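Local coordinates for EGF family domain-containing protein (Toxoplasma gondii, PDB 4Z80) that is AMA4, a parasite surface receptor that binds a RON2L1 peptide, a pairing linked to the moving junction and host-cell invasion, at the interface of chains A and B. Residues are numbered along the deposited sequence; one frame, centred on the assembly and turned at random. Chains: chain A, EGF family domain-containing protein; chain B, Cytoadherence-linked asexual protein.

The interface of chains A and B. Residues chain A 71, 128, 157-158, 171, 264-269; chain B 8-12.
This is a peptide-in-groove, receptor–ligand interface: the N-terminal end of the bound RON2L1 segment, with the first turn of its helix 10-17, docks on the 264-269 stretch of AMA4. B:Asn9 is the most buried peptide residue here, hiding 87 Å². Its CG lies in the crowded position between backbone N and carbonyl carbon (chi1 66°), which presents the amide to the A:Trp266–A:Tyr268 backbone. B:Asn9 ND2 donates to A:Trp266 O at 2.9 Å, in the plane of both groups. B:Asn9 OD1 takes A:Tyr268 N at 2.9 Å, the donor standing above the carbonyl plane, and also accepts from B:Ser12 N, capping the helix start. B:Asn9 N returns a bond to A:Tyr268 O, and an antiparallel bridge pairs A:Lys269 with B:Gln8. Behind the amide, B:Asn9 CB sits over one face of the A:Tyr71 ring, 3.6 Å from its centroid, with ring and amide planes 81° apart. A:Asp171 uses syn lone pairs on both oxygens: OD1 receives A:Tyr71 OH at 2.6 Å, fixing that ring, while OD2 receives B:Gln10 N at 2.9 Å (167° at H); its charge may favour the helix N-terminus. B:Ser11 OG donates to A:His264 O at 2.7 Å, in the carbonyl plane, and A:Tyr157 OH donates to B:Ser11 O from above its carbonyl plane. B:Ser12 OG, anti to its backbone N, meets A:His128 NE2 at 2.8 Å, the imidazole face resting on A:Pro267 CB. AMA4 thus reads the peptide's helix start through backbone groups of 264-268 together with the A:Asp171, A:His128 and A:Tyr157 side chains.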
# COMPACT_ATOMS: atom_id res chain seq x y z
N TYR A 71 -7.40 12.00 15.95
CA TYR A 71 -6.01 12.44 16.08
C TYR A 71 -5.40 13.00 14.81
O TYR A 71 -4.86 14.10 14.81
CB TYR A 71 -5.13 11.27 16.53
CG TYR A 71 -5.48 10.67 17.87
CD1 TYR A 71 -5.19 11.33 19.06
CD2 TYR A 71 -6.08 9.42 17.95
CE1 TYR A 71 -5.51 10.78 20.28
CE2 TYR A 71 -6.39 8.85 19.17
CZ TYR A 71 -6.10 9.54 20.33
OH TYR A 71 -6.41 8.98 21.55
N HIS A 128 10.34 6.64 21.02
CA HIS A 128 9.28 7.58 21.34
C HIS A 128 9.38 8.03 22.79
O HIS A 128 9.05 9.16 23.12
CB HIS A 128 7.92 6.94 21.06
CG HIS A 128 6.77 7.86 21.31
ND1 HIS A 128 6.51 8.96 20.52
CD2 HIS A 128 5.83 7.86 22.28
CE1 HIS A 128 5.46 9.59 20.99
NE2 HIS A 128 5.02 8.95 22.06
N TYR A 157 6.10 -1.66 17.87
CA TYR A 157 6.20 -0.65 18.91
C TYR A 157 5.57 -1.22 20.19
O TYR A 157 4.45 -1.74 20.15
CB TYR A 157 5.51 0.66 18.48
CG TYR A 157 5.45 1.69 19.58
CD1 TYR A 157 6.60 2.29 20.07
CD2 TYR A 157 4.23 2.06 20.13
CE1 TYR A 157 6.54 3.22 21.09
CE2 TYR A 157 4.16 3.00 21.14
CZ TYR A 157 5.31 3.57 21.61
OH TYR A 157 5.22 4.50 22.63
N LEU A 158 6.31 -1.13 21.29
CA LEU A 158 5.97 -1.79 22.57
C LEU A 158 5.96 -3.30 22.39
O LEU A 158 6.19 -3.80 21.29
CB LEU A 158 4.62 -1.29 23.11
CG LEU A 158 4.51 0.23 23.25
CD1 LEU A 158 3.13 0.65 23.73
CD2 LEU A 158 5.59 0.78 24.16
N ASP A 171 -9.24 3.92 22.12
CA ASP A 171 -8.82 4.27 20.76
C ASP A 171 -9.38 3.33 19.71
O ASP A 171 -9.95 3.79 18.72
CB ASP A 171 -7.29 4.30 20.64
CG ASP A 171 -6.68 5.62 21.13
OD1 ASP A 171 -7.43 6.59 21.37
OD2 ASP A 171 -5.44 5.69 21.25
N HIS A 264 -3.74 2.17 15.56
CA HIS A 264 -3.57 2.64 16.93
C HIS A 264 -2.41 1.97 17.66
O HIS A 264 -2.14 2.29 18.82
CB HIS A 264 -4.87 2.45 17.71
CG HIS A 264 -5.97 3.31 17.19
ND1 HIS A 264 -5.90 4.69 17.20
CD2 HIS A 264 -7.15 2.99 16.61
CE1 HIS A 264 -7.00 5.18 16.65
NE2 HIS A 264 -7.77 4.18 16.29
N CYS A 265 -1.72 1.07 16.98
CA CYS A 265 -0.51 0.46 17.52
C CYS A 265 0.67 1.42 17.50
O CYS A 265 1.67 1.17 18.18
CB CYS A 265 -0.14 -0.79 16.71
SG CYS A 265 -1.44 -2.04 16.60
N TRP A 266 0.57 2.49 16.73
CA TRP A 266 1.67 3.44 16.58
C TRP A 266 1.44 4.65 17.47
O TRP A 266 0.30 5.08 17.66
CB TRP A 266 1.82 3.89 15.13
CG TRP A 266 1.81 2.75 14.18
CD1 TRP A 266 0.88 2.51 13.22
CD2 TRP A 266 2.77 1.69 14.09
NE1 TRP A 266 1.20 1.36 12.54
CE2 TRP A 266 2.36 0.84 13.05
CE3 TRP A 266 3.95 1.38 14.79
CZ2 TRP A 266 3.07 -0.30 12.68
CZ3 TRP A 266 4.66 0.24 14.42
CH2 TRP A 266 4.22 -0.58 13.38
N PRO A 267 2.52 5.22 18.01
CA PRO A 267 2.36 6.37 18.89
C PRO A 267 2.10 7.66 18.13
O PRO A 267 2.68 7.87 17.06
CB PRO A 267 3.70 6.44 19.62
CG PRO A 267 4.67 5.94 18.62
CD PRO A 267 3.94 4.87 17.83
N TYR A 268 1.21 8.49 18.67
CA TYR A 268 1.06 9.86 18.19
C TYR A 268 1.04 10.84 19.35
O TYR A 268 0.29 10.68 20.31
CB TYR A 268 -0.23 10.04 17.37
CG TYR A 268 -0.46 11.51 17.08
CD1 TYR A 268 0.37 12.20 16.21
CD2 TYR A 268 -1.47 12.21 17.73
CE1 TYR A 268 0.18 13.54 15.97
CE2 TYR A 268 -1.66 13.56 17.49
CZ TYR A 268 -0.83 14.22 16.61
OH TYR A 268 -1.00 15.56 16.37
N LYS A 269 1.87 11.87 19.23
CA LYS A 269 1.87 13.00 20.15
C LYS A 269 1.89 14.28 19.33
O LYS A 269 2.57 14.35 18.30
CB LYS A 269 3.07 12.93 21.10
CG LYS A 269 3.15 14.04 22.11
CD LYS A 269 4.25 13.72 23.10
CE LYS A 269 4.37 14.77 24.19
NZ LYS A 269 5.30 14.31 25.26
N GLN B 8 -2.23 13.27 22.81
CA GLN B 8 -1.50 12.09 22.38
C GLN B 8 -2.44 10.91 22.42
O GLN B 8 -3.42 10.92 23.18
CB GLN B 8 -0.28 11.85 23.28
CG GLN B 8 -0.64 11.47 24.70
CD GLN B 8 0.55 11.52 25.64
OE1 GLN B 8 0.47 12.12 26.72
NE2 GLN B 8 1.66 10.89 25.26
N ASN B 9 -2.17 9.90 21.61
CA ASN B 9 -3.02 8.72 21.64
C ASN B 9 -2.56 7.77 22.74
O ASN B 9 -1.59 8.04 23.44
CB ASN B 9 -3.06 8.01 20.27
CG ASN B 9 -1.72 7.42 19.84
OD1 ASN B 9 -0.73 7.42 20.57
ND2 ASN B 9 -1.70 6.90 18.61
N GLN B 10 -3.29 6.68 22.90
CA GLN B 10 -3.05 5.80 24.03
C GLN B 10 -1.72 5.07 23.91
O GLN B 10 -1.07 4.81 24.93
CB GLN B 10 -4.19 4.79 24.17
CG GLN B 10 -5.50 5.43 24.61
CD GLN B 10 -5.43 6.01 26.01
OE1 GLN B 10 -4.74 5.48 26.89
NE2 GLN B 10 -6.13 7.12 26.22
N SER B 11 -1.29 4.74 22.70
CA SER B 11 -0.02 4.03 22.55
C SER B 11 1.16 4.95 22.88
O SER B 11 2.20 4.49 23.35
CB SER B 11 0.11 3.45 21.15
OG SER B 11 -0.70 2.29 21.04
N SER B 12 0.99 6.25 22.65
CA SER B 12 1.99 7.24 23.04
C SER B 12 2.08 7.37 24.55
O SER B 12 3.17 7.45 25.13
CB SER B 12 1.67 8.60 22.40
OG SER B 12 2.43 9.65 22.99
O HOH W 1 -3.15 4.46 20.62
O HOH W 2 -3.94 6.89 16.48
O HOH W 3 -6.30 10.11 24.14